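PDB 1ZZM: putative deoxyribonuclease yjjV from Escherichia coli, which probably hydrolyses ester bonds as a metal-dependent hydrolase of the TatD family, using two divalent metal cations in each subunit. Local coordinates for residues Met143-His148 against Leu172-Gly177; His157-Ser160 against Gln165-Arg168. All coordinates share one frame; numbering follows the deposited sequence.

Overall arrangement
Both contacts belong to the α/β-barrel of this TatD-type hydrolase, and helix 163-171 links them, the loop before it lying in contact 2 and the turn after it in contact 1. Contact 2 is buried: the loop after strand 154-156, which supplies a metal ligand, packs an aromatic ring against the helix's first turn. Contact 1, partly buried, joins helix 138-148 to the turn that leads into strand 175-178. Their centres lie about 10 Å apart, and they meet where G177 O and F159 N, 3.2 Å apart, form a probable hydrogen bond. Neither has a direct hydrogen bond between its segments; contact 1 adds a water bridge. Contact 1 carries two zinc-bound histidines and contact 2 one, none packing across its contact.

Contact 1: residues Met143-His148 against Leu172-Gly177; sequences MHLKRH and LGYKIG. With ZN (zinc ion), chain D.
The ring of Y174 receives L145 on one face: the methyl CD1 of L145 stands 3.8 Å from the ring centroid and only 5° off the normal, a CH-pi contact. The other methyl, CD2, reaches over the phenol end, 3.7 Å from Y174 OH. In L145, chi1 of -57° and chi2 of 176° together set CD1 over the ring centre and CD2 by the hydroxyl.

At the edge of that ring, in its plane, a water hydrogen-bonds to Y174 OH at 2.6 Å and donates to L145 O, also at 2.6 Å, so the polar rim of the tyrosine is tied to the helix backbone while this face meets a methyl. Of the imidazoles, H144 has M143 CE on one face, H148 has R147 CB.

L172 enters beside the L145-Y174 pair. Its CD2 lies 3.9 Å from CB of K146, the two side chains meeting at about a right angle, and its CD1 approaches CB of L145; the lysine's amine leads away.

G173, with positive phi, closes helix 163-171 in a Schellman motif. On another side of helix 138-148, H144 ND1 and H148 NE2, one turn apart, bind a zinc ion together with D117, apart from the two-metal centre. The arrangement is that of a TIM-barrel-type α/β fold, in which an outer helix covers the parallel strands, L145 and Y174 both touching L132.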
loop_
_atom_site.group_PDB
_atom_site.type_symbol
_atom_site.label_atom_id
_atom_site.label_comp_id
_atom_site.label_asym_id
_atom_site.label_seq_id
_atom_site.Cartn_x
_atom_site.Cartn_y
_atom_site.Cartn_z
ATOM N N MET A 143 15.169 2.668 -9.868
ATOM C CA MET A 143 15.755 2.616 -11.198
ATOM C C MET A 143 14.684 2.247 -12.244
ATOM O O MET A 143 14.603 2.879 -13.300
ATOM C CB MET A 143 16.895 1.592 -11.228
ATOM C CG MET A 143 17.537 1.409 -12.592
ATOM S SD MET A 143 18.491 -0.175 -12.617
ATOM C CE MET A 143 17.097 -1.392 -12.559
ATOM N N HIS A 144 13.856 1.244 -11.933
ATOM C CA HIS A 144 12.774 0.812 -12.831
ATOM C C HIS A 144 11.693 1.904 -12.925
ATOM O O HIS A 144 11.224 2.208 -14.017
ATOM C CB HIS A 144 12.112 -0.511 -12.342
ATOM C CG HIS A 144 12.988 -1.733 -12.492
ATOM N ND1 HIS A 144 13.289 -2.292 -13.713
ATOM C CD2 HIS A 144 13.678 -2.454 -11.575
ATOM C CE1 HIS A 144 14.133 -3.298 -13.549
ATOM N NE2 HIS A 144 14.389 -3.414 -12.258
ATOM N N LEU A 145 11.292 2.498 -11.794
ATOM C CA LEU A 145 10.249 3.543 -11.880
ATOM C C LEU A 145 10.705 4.708 -12.758
ATOM O O LEU A 145 9.921 5.254 -13.557
ATOM C CB LEU A 145 9.874 4.070 -10.499
ATOM C CG LEU A 145 9.401 2.960 -9.531
ATOM C CD1 LEU A 145 9.149 3.561 -8.140
ATOM C CD2 LEU A 145 8.149 2.288 -10.055
ATOM N N LYS A 146 11.951 5.129 -12.576
ATOM C CA LYS A 146 12.445 6.219 -13.393
ATOM C C LYS A 146 12.369 5.835 -14.882
ATOM O O LYS A 146 11.867 6.594 -15.698
ATOM C CB LYS A 146 13.874 6.575 -13.007
ATOM C CG LYS A 146 14.415 7.802 -13.792
ATOM C CD LYS A 146 15.923 7.895 -13.659
ATOM C CE LYS A 146 16.512 9.091 -14.424
ATOM N NZ LYS A 146 16.292 10.367 -13.677
ATOM N N ARG A 147 12.833 4.643 -15.227
ATOM C CA ARG A 147 12.813 4.204 -16.616
ATOM C C ARG A 147 11.457 4.068 -17.267
ATOM O O ARG A 147 11.262 4.493 -18.410
ATOM C CB ARG A 147 13.520 2.850 -16.744
ATOM C CG ARG A 147 14.993 2.972 -16.520
ATOM C CD ARG A 147 15.708 1.689 -16.757
ATOM N NE ARG A 147 17.149 1.932 -16.700
ATOM C CZ ARG A 147 18.037 0.999 -16.402
ATOM N NH1 ARG A 147 17.626 -0.229 -16.135
ATOM N NH2 ARG A 147 19.330 1.301 -16.360
ATOM N N HIS A 148 10.503 3.495 -16.541
ATOM C CA HIS A 148 9.214 3.245 -17.146
ATOM C C HIS A 148 8.209 4.376 -17.115
ATOM O O HIS A 148 7.215 4.320 -17.812
ATOM C CB HIS A 148 8.706 1.913 -16.615
ATOM C CG HIS A 148 9.722 0.827 -16.792
ATOM N ND1 HIS A 148 10.283 0.542 -18.024
ATOM C CD2 HIS A 148 10.369 0.047 -15.895
ATOM C CE1 HIS A 148 11.232 -0.363 -17.873
ATOM N NE2 HIS A 148 11.307 -0.677 -16.590
ATOM N N LEU A 172 10.347 11.234 -8.110
ATOM C CA LEU A 172 9.834 10.520 -9.286
ATOM C C LEU A 172 8.294 10.634 -9.321
ATOM O O LEU A 172 7.642 10.088 -10.218
ATOM C CB LEU A 172 10.262 9.038 -9.258
ATOM C CG LEU A 172 11.754 8.905 -9.551
ATOM C CD1 LEU A 172 12.202 7.428 -9.366
ATOM C CD2 LEU A 172 11.994 9.375 -10.979
ATOM N N GLY A 173 7.728 11.319 -8.324
ATOM C CA GLY A 173 6.289 11.531 -8.252
ATOM C C GLY A 173 5.512 10.505 -7.451
ATOM O O GLY A 173 4.282 10.493 -7.467
ATOM N N TYR A 174 6.231 9.643 -6.748
ATOM C CA TYR A 174 5.584 8.594 -5.945
ATOM C C TYR A 174 5.295 9.055 -4.530
ATOM O O TYR A 174 5.959 9.979 -4.012
ATOM C CB TYR A 174 6.474 7.344 -5.906
ATOM C CG TYR A 174 6.441 6.629 -7.238
ATOM C CD1 TYR A 174 5.541 5.577 -7.462
ATOM C CD2 TYR A 174 7.185 7.109 -8.314
ATOM C CE1 TYR A 174 5.380 5.035 -8.737
ATOM C CE2 TYR A 174 7.033 6.590 -9.580
ATOM C CZ TYR A 174 6.121 5.554 -9.784
ATOM O OH TYR A 174 5.937 5.065 -11.043
ATOM N N LYS A 175 4.282 8.435 -3.926
ATOM C CA LYS A 175 3.946 8.750 -2.547
ATOM C C LYS A 175 4.651 7.749 -1.652
ATOM O O LYS A 175 5.183 6.739 -2.129
ATOM C CB LYS A 175 2.456 8.676 -2.326
ATOM C CG LYS A 175 1.761 10.011 -2.397
ATOM C CD LYS A 175 1.708 10.574 -3.757
ATOM C CE LYS A 175 0.552 11.604 -3.858
ATOM N NZ LYS A 175 1.028 13.027 -3.951
ATOM N N ILE A 176 4.605 8.022 -0.347
ATOM C CA ILE A 176 5.282 7.204 0.663
ATOM C C ILE A 176 4.232 6.735 1.685
ATOM O O ILE A 176 3.577 7.550 2.341
ATOM C CB ILE A 176 6.386 8.043 1.418
ATOM C CG1 ILE A 176 7.479 8.523 0.452
ATOM C CG2 ILE A 176 7.011 7.235 2.580
ATOM C CD1 ILE A 176 8.215 7.428 -0.365
ATOM N N GLY A 177 4.103 5.416 1.851
ATOM C CA GLY A 177 3.125 4.894 2.787
ATOM C C GLY A 177 3.665 4.879 4.207
ATOM O O GLY A 177 4.729 4.325 4.482
HETATM ZN ZN ZN D . 12.345 -2.119 -15.650
HETATM O O HOH W 1 7.482 6.049 -12.955
#

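Contact 2: residues His157-Ser160 against Gln165-Arg168; sequences HGFS and QAER. With ZN (zinc ion), chain C.
The loop between strand 154-156 and helix 163-171 belongs to the metal centre of the TatD fold, where the chain supplies a metal ligand just past a strand and then turns into the next helix; F159 of the loop packs there against A166 of that helix. The ligand, two residues earlier, is H157, whose NE2 binds zinc at 2.1 Å alongside E97, H133 and two waters, while its ND1 is hydrogen-bonded to E205, a second-shell residue that can fix the imidazole's rotation.

F159 turns to the helix. Its CG lies anti to the backbone N (chi1 -177°), which carries the ring out to the first turn of helix 163-171, where the leading carbon CZ does most of the touching. CZ meets the methyl CB of A166 at 3.7 Å, and CE2 lies nearly as close to that methyl. The backbone N of A166 is also 3.7 Å from CZ, approaching the ring obliquely. Q165 contributes its CB, which sits at the ring edge near the plane, 4.2 Å from CZ. The amide beyond is engaged elsewhere: OE1 accepts from S162 N and NE2 bonds to D139.

H138, at the start of helix 138-148, stacks on the phenylalanine ring. Replacing F159 with an alanine would probably open a gap beside the CB of A166 and leave the H138 ring without its stacking partner.

Around this core, V193 of helix 190-196 touches both F159 and A166, and I176 on strand 175-178 packs against F159, so the ring is wedged among three helices and a neighbouring parallel strand.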
loop_
_atom_site.group_PDB
_atom_site.type_symbol
_atom_site.label_atom_id
_atom_site.label_comp_id
_atom_site.label_asym_id
_atom_site.label_seq_id
_atom_site.Cartn_x
_atom_site.Cartn_y
_atom_site.Cartn_z
ATOM N N HIS A 157 4.602 1.580 -0.536
ATOM C CA HIS A 157 3.976 1.334 0.764
ATOM C C HIS A 157 4.925 0.875 1.878
ATOM O O HIS A 157 6.042 0.414 1.610
ATOM C CB HIS A 157 2.846 0.316 0.579
ATOM C CG HIS A 157 3.148 -1.040 1.139
ATOM N ND1 HIS A 157 3.007 -1.343 2.480
ATOM C CD2 HIS A 157 3.649 -2.154 0.548
ATOM C CE1 HIS A 157 3.410 -2.587 2.690
ATOM N NE2 HIS A 157 3.804 -3.099 1.540
ATOM N N GLY A 158 4.472 1.048 3.124
ATOM C CA GLY A 158 5.216 0.602 4.297
ATOM C C GLY A 158 6.672 0.958 4.254
ATOM O O GLY A 158 7.517 0.186 4.655
ATOM N N PHE A 159 6.964 2.165 3.803
ATOM C CA PHE A 159 8.335 2.584 3.661
ATOM C C PHE A 159 9.214 2.566 4.907
ATOM O O PHE A 159 8.826 3.044 5.979
ATOM C CB PHE A 159 8.405 4.010 3.082
ATOM C CG PHE A 159 9.817 4.488 2.834
ATOM C CD1 PHE A 159 10.480 4.170 1.652
ATOM C CD2 PHE A 159 10.506 5.208 3.819
ATOM C CE1 PHE A 159 11.817 4.555 1.447
ATOM C CE2 PHE A 159 11.839 5.593 3.615
ATOM C CZ PHE A 159 12.490 5.262 2.432
ATOM N N SER A 160 10.397 1.992 4.751
ATOM C CA SER A 160 11.389 2.031 5.817
ATOM C C SER A 160 12.692 2.152 5.064
ATOM O O SER A 160 12.971 1.354 4.171
ATOM C CB SER A 160 11.425 0.767 6.665
ATOM O OG SER A 160 12.468 0.931 7.625
ATOM N N GLN A 165 16.553 7.647 -0.149
ATOM C CA GLN A 165 15.694 6.721 -0.878
ATOM C C GLN A 165 14.274 7.244 -0.969
ATOM O O GLN A 165 13.653 7.148 -2.029
ATOM C CB GLN A 165 15.720 5.340 -0.224
ATOM C CG GLN A 165 17.073 4.675 -0.413
ATOM C CD GLN A 165 17.228 3.429 0.413
ATOM O OE1 GLN A 165 16.732 3.349 1.571
ATOM N NE2 GLN A 165 17.944 2.437 -0.151
ATOM N N ALA A 166 13.767 7.809 0.128
ATOM C CA ALA A 166 12.415 8.378 0.129
ATOM C C ALA A 166 12.317 9.554 -0.818
ATOM O O ALA A 166 11.397 9.622 -1.637
ATOM C CB ALA A 166 12.017 8.815 1.534
ATOM N N GLU A 167 13.265 10.486 -0.716
ATOM C CA GLU A 167 13.248 11.668 -1.578
ATOM C C GLU A 167 13.335 11.288 -3.050
ATOM O O GLU A 167 12.682 11.902 -3.881
ATOM C CB GLU A 167 14.382 12.631 -1.215
ATOM C CG GLU A 167 14.294 13.149 0.217
ATOM C CD GLU A 167 15.347 14.216 0.512
ATOM O OE1 GLU A 167 16.481 14.090 0.003
ATOM O OE2 GLU A 167 15.035 15.165 1.260
ATOM N N ARG A 168 14.112 10.256 -3.377
ATOM C CA ARG A 168 14.192 9.832 -4.775
ATOM C C ARG A 168 12.828 9.358 -5.272
ATOM O O ARG A 168 12.457 9.618 -6.402
ATOM C CB ARG A 168 15.211 8.713 -4.960
ATOM C CG ARG A 168 15.418 8.299 -6.423
ATOM C CD ARG A 168 16.492 7.221 -6.459
ATOM N NE ARG A 168 16.806 6.711 -7.785
ATOM C CZ ARG A 168 17.641 5.698 -8.001
ATOM N NH1 ARG A 168 18.243 5.105 -6.977
ATOM N NH2 ARG A 168 17.857 5.258 -9.233
HETATM ZN ZN ZN C . 4.182 -5.128 1.160
HETATM O O HOH W 2 2.801 -6.461 1.844
HETATM O O HOH W 3 5.121 -5.415 3.378
#